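Local structure of insulinase family protease (3GO9) at residues A[38-43]-A[389-394]; A[213-218]-A[393-398]; A[50-55]-A[129-134]. The protein is a predicted peptidase of the insulinase family (M16), whose active members are zinc-dependent enzymes that cleave peptides. All coordinates share one frame; numbering follows the deposited sequence.

Contact 1: residues A[38-43]-A[389-394]. With ZN (zinc ion), chain B.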
loop_
_atom_site.group_PDB
_atom_site.type_symbol
_atom_site.label_atom_id
_atom_site.label_comp_id
_atom_site.label_asym_id
_atom_site.label_seq_id
_atom_site.Cartn_x
_atom_site.Cartn_y
_atom_site.Cartn_z
ATOM N N GLN A 38 13.909 10.685 6.186
ATOM C CA GLN A 38 12.886 11.617 5.788
ATOM C C GLN A 38 12.107 11.986 7.036
ATOM O O GLN A 38 11.724 11.123 7.787
ATOM C CB GLN A 38 11.964 11.026 4.745
ATOM C CG GLN A 38 12.611 10.518 3.485
ATOM C CD GLN A 38 11.633 10.124 2.393
ATOM O OE1 GLN A 38 10.433 10.483 2.403
ATOM N NE2 GLN A 38 12.132 9.348 1.446
ATOM N N LEU A 39 11.870 13.280 7.244
ATOM C CA LEU A 39 11.223 13.764 8.437
ATOM C C LEU A 39 10.080 14.731 8.049
ATOM O O LEU A 39 10.249 15.667 7.255
ATOM C CB LEU A 39 12.255 14.506 9.295
ATOM C CG LEU A 39 11.777 15.361 10.422
ATOM C CD1 LEU A 39 10.931 14.553 11.407
ATOM C CD2 LEU A 39 13.049 15.944 11.070
ATOM N N LEU A 40 8.920 14.510 8.636
ATOM C CA LEU A 40 7.811 15.396 8.524
ATOM C C LEU A 40 7.496 15.951 9.913
ATOM O O LEU A 40 6.928 15.251 10.738
ATOM C CB LEU A 40 6.559 14.659 7.978
ATOM C CG LEU A 40 5.330 15.556 7.750
ATOM C CD1 LEU A 40 5.611 16.669 6.739
ATOM C CD2 LEU A 40 4.042 14.776 7.369
ATOM N N ALA A 41 7.879 17.202 10.188
ATOM C CA ALA A 41 7.471 17.816 11.453
ATOM C C ALA A 41 5.988 18.206 11.386
ATOM O O ALA A 41 5.539 18.777 10.377
ATOM C CB ALA A 41 8.343 19.079 11.720
ATOM N N THR A 42 5.243 17.971 12.477
ATOM C CA THR A 42 3.798 18.213 12.491
ATOM C C THR A 42 3.415 19.100 13.684
ATOM O O THR A 42 2.824 18.645 14.668
ATOM C CB THR A 42 3.029 16.885 12.542
ATOM O OG1 THR A 42 3.375 16.171 13.738
ATOM C CG2 THR A 42 3.343 16.053 11.279
ATOM N N PRO A 43 3.709 20.379 13.565
ATOM C CA PRO A 43 3.308 21.253 14.668
ATOM C C PRO A 43 1.786 21.393 14.749
ATOM O O PRO A 43 1.303 21.844 15.781
ATOM C CB PRO A 43 3.970 22.595 14.287
ATOM C CG PRO A 43 4.190 22.522 12.849
ATOM C CD PRO A 43 4.502 21.096 12.556
ATOM N N ASP A 389 -0.087 8.737 12.220
ATOM C CA ASP A 389 0.042 7.437 11.545
ATOM C C ASP A 389 -0.528 7.366 10.127
ATOM O O ASP A 389 -0.048 6.606 9.269
ATOM C CB ASP A 389 -0.465 6.292 12.396
ATOM C CG ASP A 389 -1.976 6.148 12.383
ATOM O OD1 ASP A 389 -2.512 5.601 11.423
ATOM O OD2 ASP A 389 -2.597 6.611 13.331
ATOM N N ILE A 390 -1.556 8.180 9.850
ATOM C CA ILE A 390 -2.123 8.289 8.525
ATOM C C ILE A 390 -1.200 9.068 7.588
ATOM O O ILE A 390 -0.982 8.652 6.413
ATOM C CB ILE A 390 -3.572 8.857 8.536
ATOM C CG1 ILE A 390 -4.482 7.885 9.306
ATOM C CG2 ILE A 390 -4.076 9.078 7.071
ATOM C CD1 ILE A 390 -5.859 8.470 9.642
ATOM N N LEU A 391 -0.632 10.181 8.092
ATOM C CA LEU A 391 0.388 10.890 7.345
ATOM C C LEU A 391 1.515 9.920 6.958
ATOM O O LEU A 391 2.056 9.981 5.838
ATOM C CB LEU A 391 0.949 12.073 8.156
ATOM C CG LEU A 391 -0.019 13.176 8.525
ATOM C CD1 LEU A 391 0.645 14.235 9.473
ATOM C CD2 LEU A 391 -0.611 13.850 7.277
HETATM N N MSE A 392 1.910 9.084 7.914
HETATM C CA MSE A 392 3.001 8.131 7.675
HETATM C C MSE A 392 2.621 7.111 6.630
HETATM O O MSE A 392 3.413 6.866 5.702
HETATM C CB MSE A 392 3.470 7.448 8.959
HETATM C CG MSE A 392 4.506 6.408 8.712
HETATM SE SE MSE A 392 6.207 7.235 8.090
HETATM C CE MSE A 392 6.850 7.787 9.822
ATOM N N SER A 393 1.444 6.472 6.769
ATOM C CA SER A 393 1.074 5.431 5.817
ATOM C C SER A 393 0.908 5.984 4.422
ATOM O O SER A 393 1.218 5.320 3.440
ATOM C CB SER A 393 -0.121 4.614 6.282
ATOM O OG SER A 393 -1.203 5.446 6.527
ATOM N N GLN A 394 0.404 7.216 4.314
ATOM C CA GLN A 394 0.282 7.869 3.018
ATOM C C GLN A 394 1.637 8.065 2.371
ATOM O O GLN A 394 1.799 7.789 1.173
ATOM C CB GLN A 394 -0.445 9.210 3.148
ATOM C CG GLN A 394 -1.932 9.064 3.398
ATOM C CD GLN A 394 -2.720 10.354 3.380
ATOM O OE1 GLN A 394 -2.184 11.453 3.129
ATOM N NE2 GLN A 394 -4.017 10.243 3.721
HETATM ZN ZN ZN B . -2.209 7.231 15.635
HETATM O O HOH W 1 0.002 7.995 15.404
HETATM O O HOH W 2 -2.272 8.752 17.528
#
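Two residues ahead of Leu391, the side chain that meets Leu40 and Thr42, Asp389 OD2 binds a zinc ion at 2.4 Å. Two waters lie at the same distance from the metal, and one of them also takes a weak bond from the Asp389 backbone N, at 3.3 Å. Asp99, Glu101 and Asp387 complete the protein part of the site, so every side chain that reaches this zinc ion ends in a carboxylate. The other oxygen, Asp389 OD1, forms a salt bridge with Arg102; a second partner of this kind probably restricts the turning of the carboxylate about its own axis.

The contact proper is apolar. Leu391 CD1 is its hub: it lies 3.7 Å from Thr42 CG2 and 4.0 Å from Leu40 CD2, with no hydrogen bond joining the two segments. Thr42 and Leu391 approach tip to tip, methyl against methyl, whereas Leu40 and Leu391 cross at about a right angle. That crossing also brings Leu40 CD2 to 4.2 Å from Leu391 CB, nearer the helix backbone. Extension of Leu40 accounts for this reach, since its CG is trans to the backbone N (chi1 -177°) and CD2 is the branch that continues the extended chain, away from CA and toward the helix. The buried area is small, 97 Å² over both sides, although all three touching residues are buried in the whole structure. On the strand side, backbone bonds from Leu40 to Val216 and Gly218 fix it within the sheet.

Leucine contacts here seat a helix on the face of a beta sheet, as in the alpha/beta domains of M16 peptidases. The first turn of that same helix, 388-401, supplies Asp389 to a zinc site whose protein ligands, Asp99, Glu101, Asp387 and Asp389, are all carboxylates.

Contact 2: residues A[213-218]-A[393-398]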
loop_
_atom_site.group_PDB
_atom_site.type_symbol
_atom_site.label_atom_id
_atom_site.label_comp_id
_atom_site.label_asym_id
_atom_site.label_seq_id
_atom_site.Cartn_x
_atom_site.Cartn_y
_atom_site.Cartn_z
ATOM N N THR A 213 15.875 3.289 4.615
ATOM C CA THR A 213 15.323 4.632 4.796
ATOM C C THR A 213 14.567 4.684 6.098
ATOM O O THR A 213 13.648 3.849 6.334
ATOM C CB THR A 213 14.367 5.045 3.686
ATOM O OG1 THR A 213 15.007 4.879 2.390
ATOM C CG2 THR A 213 13.904 6.454 3.830
ATOM N N LEU A 214 14.912 5.692 6.899
ATOM C CA LEU A 214 14.157 5.978 8.111
ATOM C C LEU A 214 13.185 7.133 7.891
ATOM O O LEU A 214 13.584 8.166 7.337
ATOM C CB LEU A 214 15.106 6.354 9.254
ATOM C CG LEU A 214 14.451 6.734 10.581
ATOM C CD1 LEU A 214 13.827 5.565 11.307
ATOM C CD2 LEU A 214 15.488 7.452 11.494
ATOM N N TYR A 215 11.930 6.941 8.283
ATOM C CA TYR A 215 10.943 7.992 8.194
ATOM C C TYR A 215 10.458 8.326 9.598
ATOM O O TYR A 215 10.285 7.447 10.421
ATOM C CB TYR A 215 9.687 7.540 7.407
ATOM C CG TYR A 215 9.940 7.036 6.008
ATOM C CD1 TYR A 215 9.655 7.857 4.910
ATOM C CD2 TYR A 215 10.377 5.770 5.790
ATOM C CE1 TYR A 215 9.901 7.403 3.600
ATOM C CE2 TYR A 215 10.639 5.317 4.525
ATOM C CZ TYR A 215 10.369 6.158 3.434
ATOM O OH TYR A 215 10.588 5.679 2.128
ATOM N N VAL A 216 10.234 9.623 9.861
ATOM C CA VAL A 216 9.758 10.080 11.134
ATOM C C VAL A 216 8.662 11.112 10.851
ATOM O O VAL A 216 8.894 12.091 10.084
ATOM C CB VAL A 216 10.855 10.751 11.972
ATOM C CG1 VAL A 216 10.320 11.303 13.329
ATOM C CG2 VAL A 216 12.036 9.781 12.201
ATOM N N VAL A 217 7.538 10.951 11.537
ATOM C CA VAL A 217 6.462 11.957 11.492
ATOM C C VAL A 217 6.070 12.322 12.911
ATOM O O VAL A 217 5.727 11.427 13.708
ATOM C CB VAL A 217 5.217 11.389 10.821
ATOM C CG1 VAL A 217 4.025 12.385 10.878
ATOM C CG2 VAL A 217 5.546 11.027 9.336
ATOM N N GLY A 218 6.031 13.624 13.188
ATOM C CA GLY A 218 5.569 14.040 14.502
ATOM C C GLY A 218 6.035 15.400 14.881
ATOM O O GLY A 218 6.745 16.071 14.142
ATOM N N SER A 393 1.444 6.472 6.769
ATOM C CA SER A 393 1.074 5.431 5.817
ATOM C C SER A 393 0.908 5.984 4.422
ATOM O O SER A 393 1.218 5.320 3.440
ATOM C CB SER A 393 -0.121 4.614 6.282
ATOM O OG SER A 393 -1.203 5.446 6.527
ATOM N N GLN A 394 0.404 7.216 4.314
ATOM C CA GLN A 394 0.282 7.869 3.018
ATOM C C GLN A 394 1.637 8.065 2.371
ATOM O O GLN A 394 1.799 7.789 1.173
ATOM C CB GLN A 394 -0.445 9.210 3.148
ATOM C CG GLN A 394 -1.932 9.064 3.398
ATOM C CD GLN A 394 -2.720 10.354 3.380
ATOM O OE1 GLN A 394 -2.184 11.453 3.129
ATOM N NE2 GLN A 394 -4.017 10.243 3.721
ATOM N N ARG A 395 2.630 8.519 3.167
ATOM C CA ARG A 395 3.969 8.703 2.626
ATOM C C ARG A 395 4.578 7.378 2.164
ATOM O O ARG A 395 5.134 7.332 1.076
ATOM C CB ARG A 395 4.893 9.349 3.659
ATOM C CG ARG A 395 6.280 9.655 3.090
ATOM C CD ARG A 395 6.292 10.680 2.027
ATOM N NE ARG A 395 7.658 11.123 1.746
ATOM C CZ ARG A 395 7.953 12.133 0.919
ATOM N NH1 ARG A 395 6.981 12.846 0.317
ATOM N NH2 ARG A 395 9.230 12.470 0.712
ATOM N N LEU A 396 4.468 6.317 2.978
ATOM C CA LEU A 396 5.034 5.012 2.576
ATOM C C LEU A 396 4.325 4.516 1.309
ATOM O O LEU A 396 4.949 3.958 0.405
ATOM C CB LEU A 396 4.897 3.986 3.685
ATOM C CG LEU A 396 5.720 4.212 4.945
ATOM C CD1 LEU A 396 5.827 2.961 5.785
ATOM C CD2 LEU A 396 7.120 4.802 4.665
ATOM N N ARG A 397 3.028 4.742 1.221
ATOM C CA ARG A 397 2.302 4.310 0.016
ATOM C C ARG A 397 2.789 5.059 -1.198
ATOM O O ARG A 397 3.084 4.473 -2.250
ATOM C CB ARG A 397 0.827 4.456 0.173
ATOM C CG ARG A 397 0.052 3.868 -1.037
ATOM C CD ARG A 397 -1.478 3.799 -0.780
ATOM N NE ARG A 397 -1.785 3.636 0.649
ATOM C CZ ARG A 397 -2.362 4.547 1.449
ATOM N NH1 ARG A 397 -2.554 4.239 2.737
ATOM N NH2 ARG A 397 -2.766 5.741 1.005
ATOM N N SER A 398 3.001 6.359 -1.032
ATOM C CA SER A 398 3.560 7.159 -2.094
ATOM C C SER A 398 4.923 6.674 -2.539
ATOM O O SER A 398 5.218 6.586 -3.741
ATOM C CB SER A 398 3.645 8.613 -1.630
ATOM O OG SER A 398 4.164 9.445 -2.645
#
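Tyr215, Leu396 and Arg395 account for this contact, and the geometry around the tyrosine ring defines it. Leu396 CD2 stands 3.5 Å from the ring centroid, only 10° off the ring normal, a CH-pi contact. Its distances to the ring carbons confirm the centring: the shortest, to Tyr215 CE2, is 3.6 Å, and those to Tyr215 CD1 and CE1 are both 4.0 Å. The opposite face receives Thr213 CG2 from the same strand, 3.4 Å above the plane of the Tyr215 ring but displaced toward its rim. The ring is therefore held between two methyl groups, which probably limits its tilt. Although Leu396 does not leave the helix pointing straight at the strand, chi2 of -163° sends CD1 along the extended chain and leaves CD2, the branch folded back toward CA, over the ring.

Arg395 contributes through its aliphatic part. Its CG lies 4.2 Å from Tyr215 CD1 and meets the ring obliquely. The bend at chi2 (66°) turns the chain beyond CG, and the charged end finds its partners elsewhere: a hydrogen bond to Gln38, a salt bridge to Asp405 and a cation-pi contact with Trp26. Beyond the ring, Tyr215 OH hydrogen-bonds to Gln399, one turn after Arg395, tying the polar end of the tyrosine to the same helix that supplies the methyl over its face.

No hydrogen bond joins the two segments, and 130 Å² is buried between them. Segment 213-218, on strand 212-218, is bonded through its backbone to Gln38 on one side and Arg53 on the other, which places it inside the sheet. The result is a helix packed across an interior strand of an alpha/beta sandwich, with a tyrosine-leucine CH-pi contact, within the fold expected of an M16 domain.

Contact 3: residues A[50-55]-A[129-134]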
loop_
_atom_site.group_PDB
_atom_site.type_symbol
_atom_site.label_atom_id
_atom_site.label_comp_id
_atom_site.label_asym_id
_atom_site.label_seq_id
_atom_site.Cartn_x
_atom_site.Cartn_y
_atom_site.Cartn_z
ATOM N N ILE A 50 4.513 9.998 17.986
ATOM C CA ILE A 50 5.639 10.170 17.045
ATOM C C ILE A 50 5.766 8.853 16.370
ATOM O O ILE A 50 6.010 7.827 17.041
ATOM C CB ILE A 50 6.911 10.526 17.763
ATOM C CG1 ILE A 50 6.746 11.751 18.650
ATOM C CG2 ILE A 50 8.122 10.680 16.805
ATOM C CD1 ILE A 50 6.093 12.892 17.985
ATOM N N GLU A 51 5.696 8.850 15.025
ATOM C CA GLU A 51 5.768 7.614 14.245
ATOM C C GLU A 51 7.121 7.466 13.563
ATOM O O GLU A 51 7.572 8.377 12.904
ATOM C CB GLU A 51 4.662 7.569 13.190
ATOM C CG GLU A 51 3.244 7.654 13.761
ATOM C CD GLU A 51 2.872 6.420 14.569
ATOM O OE1 GLU A 51 3.310 5.309 14.188
ATOM O OE2 GLU A 51 2.103 6.545 15.572
ATOM N N LEU A 52 7.751 6.299 13.745
ATOM C CA LEU A 52 9.015 5.984 13.119
ATOM C C LEU A 52 8.855 4.731 12.260
ATOM O O LEU A 52 8.252 3.718 12.681
ATOM C CB LEU A 52 10.107 5.758 14.182
ATOM C CG LEU A 52 10.470 6.935 15.087
ATOM C CD1 LEU A 52 9.608 6.916 16.298
ATOM C CD2 LEU A 52 11.907 6.754 15.538
ATOM N N ARG A 53 9.452 4.740 11.072
ATOM C CA ARG A 53 9.418 3.578 10.212
ATOM C C ARG A 53 10.829 3.396 9.650
ATOM O O ARG A 53 11.424 4.364 9.153
ATOM C CB ARG A 53 8.407 3.750 9.058
ATOM C CG ARG A 53 7.025 4.001 9.545
ATOM C CD ARG A 53 6.316 2.771 10.067
ATOM N NE ARG A 53 4.938 3.176 10.325
ATOM C CZ ARG A 53 4.525 3.788 11.435
ATOM N NH1 ARG A 53 5.312 3.967 12.465
ATOM N NH2 ARG A 53 3.298 4.275 11.523
ATOM N N LEU A 54 11.356 2.175 9.715
ATOM C CA LEU A 54 12.610 1.880 9.060
ATOM C C LEU A 54 12.284 0.872 8.015
ATOM O O LEU A 54 11.862 -0.254 8.340
ATOM C CB LEU A 54 13.678 1.341 10.035
ATOM C CG LEU A 54 15.024 0.938 9.391
ATOM C CD1 LEU A 54 15.804 2.214 8.927
ATOM C CD2 LEU A 54 15.853 0.156 10.412
ATOM N N ILE A 55 12.466 1.262 6.756
ATOM C CA ILE A 55 12.361 0.297 5.645
ATOM C C ILE A 55 13.739 -0.168 5.254
ATOM O O ILE A 55 14.675 0.632 5.036
ATOM C CB ILE A 55 11.635 0.879 4.375
ATOM C CG1 ILE A 55 10.205 1.214 4.664
ATOM C CG2 ILE A 55 11.679 -0.201 3.203
ATOM C CD1 ILE A 55 9.508 1.978 3.473
ATOM N N LYS A 129 14.989 8.458 22.082
ATOM C CA LYS A 129 16.346 7.942 22.154
ATOM C C LYS A 129 16.354 6.416 22.130
ATOM O O LYS A 129 17.137 5.821 21.402
ATOM C CB LYS A 129 17.072 8.467 23.404
ATOM C CG LYS A 129 18.422 7.844 23.650
ATOM C CD LYS A 129 19.251 8.609 24.693
ATOM C CE LYS A 129 20.425 7.736 25.266
ATOM N NZ LYS A 129 20.606 7.896 26.757
ATOM N N ASP A 130 15.497 5.796 22.922
ATOM C CA ASP A 130 15.420 4.328 22.998
ATOM C C ASP A 130 15.016 3.761 21.655
ATOM O O ASP A 130 15.570 2.738 21.205
ATOM C CB ASP A 130 14.461 3.840 24.053
ATOM C CG ASP A 130 14.931 4.151 25.470
ATOM O OD1 ASP A 130 16.122 4.468 25.639
ATOM O OD2 ASP A 130 14.070 4.064 26.392
ATOM N N ALA A 131 14.036 4.384 21.014
ATOM C CA ALA A 131 13.594 3.903 19.703
ATOM C C ALA A 131 14.737 3.917 18.681
ATOM O O ALA A 131 14.950 2.975 17.924
ATOM C CB ALA A 131 12.417 4.704 19.177
ATOM N N LEU A 132 15.459 5.022 18.633
ATOM C CA LEU A 132 16.575 5.095 17.714
ATOM C C LEU A 132 17.662 4.077 18.042
ATOM O O LEU A 132 18.324 3.550 17.114
ATOM C CB LEU A 132 17.136 6.526 17.649
ATOM C CG LEU A 132 16.217 7.604 17.070
ATOM C CD1 LEU A 132 16.978 8.940 17.077
ATOM C CD2 LEU A 132 15.767 7.299 15.633
ATOM N N ALA A 133 17.838 3.769 19.339
ATOM C CA ALA A 133 18.828 2.806 19.774
ATOM C C ALA A 133 18.384 1.397 19.337
ATOM O O ALA A 133 19.220 0.610 18.839
ATOM C CB ALA A 133 18.983 2.922 21.245
ATOM N N TRP A 134 17.091 1.094 19.475
ATOM C CA TRP A 134 16.575 -0.201 19.078
ATOM C C TRP A 134 16.737 -0.352 17.562
ATOM O O TRP A 134 17.149 -1.383 17.054
ATOM C CB TRP A 134 15.107 -0.422 19.472
ATOM C CG TRP A 134 14.638 -1.811 19.189
ATOM C CD1 TRP A 134 14.873 -2.921 19.959
ATOM C CD2 TRP A 134 13.926 -2.280 18.021
ATOM N NE1 TRP A 134 14.310 -4.038 19.360
ATOM C CE2 TRP A 134 13.711 -3.653 18.190
ATOM C CE3 TRP A 134 13.441 -1.661 16.858
ATOM C CZ2 TRP A 134 13.051 -4.416 17.254
ATOM C CZ3 TRP A 134 12.724 -2.434 15.932
ATOM C CH2 TRP A 134 12.567 -3.809 16.146
#
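Apolar contacts alone link Leu52 of the strand to Ala131 and Leu132 of the helix. A single methyl does the touching: Leu52 CD2 lies 3.9 Å from Leu132 CD2 and 4.2 Å from Ala131 CB. The two leucine side chains cross at about a right angle, and the contact is between one terminal methyl of each. In Leu132, chi2 of -179° extends CD1, and it is the other branch, CD2, that turns toward the strand, which its CB does not directly face. Ala131 points at the strand, and its CA is 8.3 Å from Leu52 CA, the closest CA pair of the two segments. Just 93 Å² is buried, but Leu118 and Leu120 of the adjacent strand 114-120 extend the apolar surface.

Polar and ionic bonds lie within the strand segment. Arg53 grips one oxygen of Glu51 end-on, with NH2 at 2.9 Å and NH1 at 3.0 Å from Glu51 OE1. That oxygen lies 2° from the guanidinium plane; NH1 takes its anti lone pair, while NH2 approaches from above the carboxylate plane. Arg53 NH1 also bonds Leu52 O at 3.0 Å, from well above the carbonyl plane. Ser119 holds the other carboxylate oxygen, Glu51 OE2, so both carboxylate oxygens have partners.

Chemically, the strand is two-sided. Leu52 gives helix 125-140 a purely apolar surface, while the buried charges of Glu51 and Arg53 probably compensate one another in part beside Met392 of helix 388-401, which may lower the cost of burying them.

All three contacts use one seven-stranded mixed sheet, in which strands 36-41, 212-218 and 50-56 are neighbours. Contacts 1 and 2 have centres about 6 Å apart and share helix 388-401, contact 1 near its start and contact 2 further along. The centre of contact 3, on helix 125-140, lies about 14 Å from that of contact 1 and about 12 Å from that of contact 2. Along the chain this contact spans the shortest separation of the three, nested within the loop closed by contact 1 and complete before contact 2 opens. The sheet is sandwiched: helix 125-140 packs on one face, and helix 388-401, arriving late in the chain, packs on the other, tying distant sequence to it.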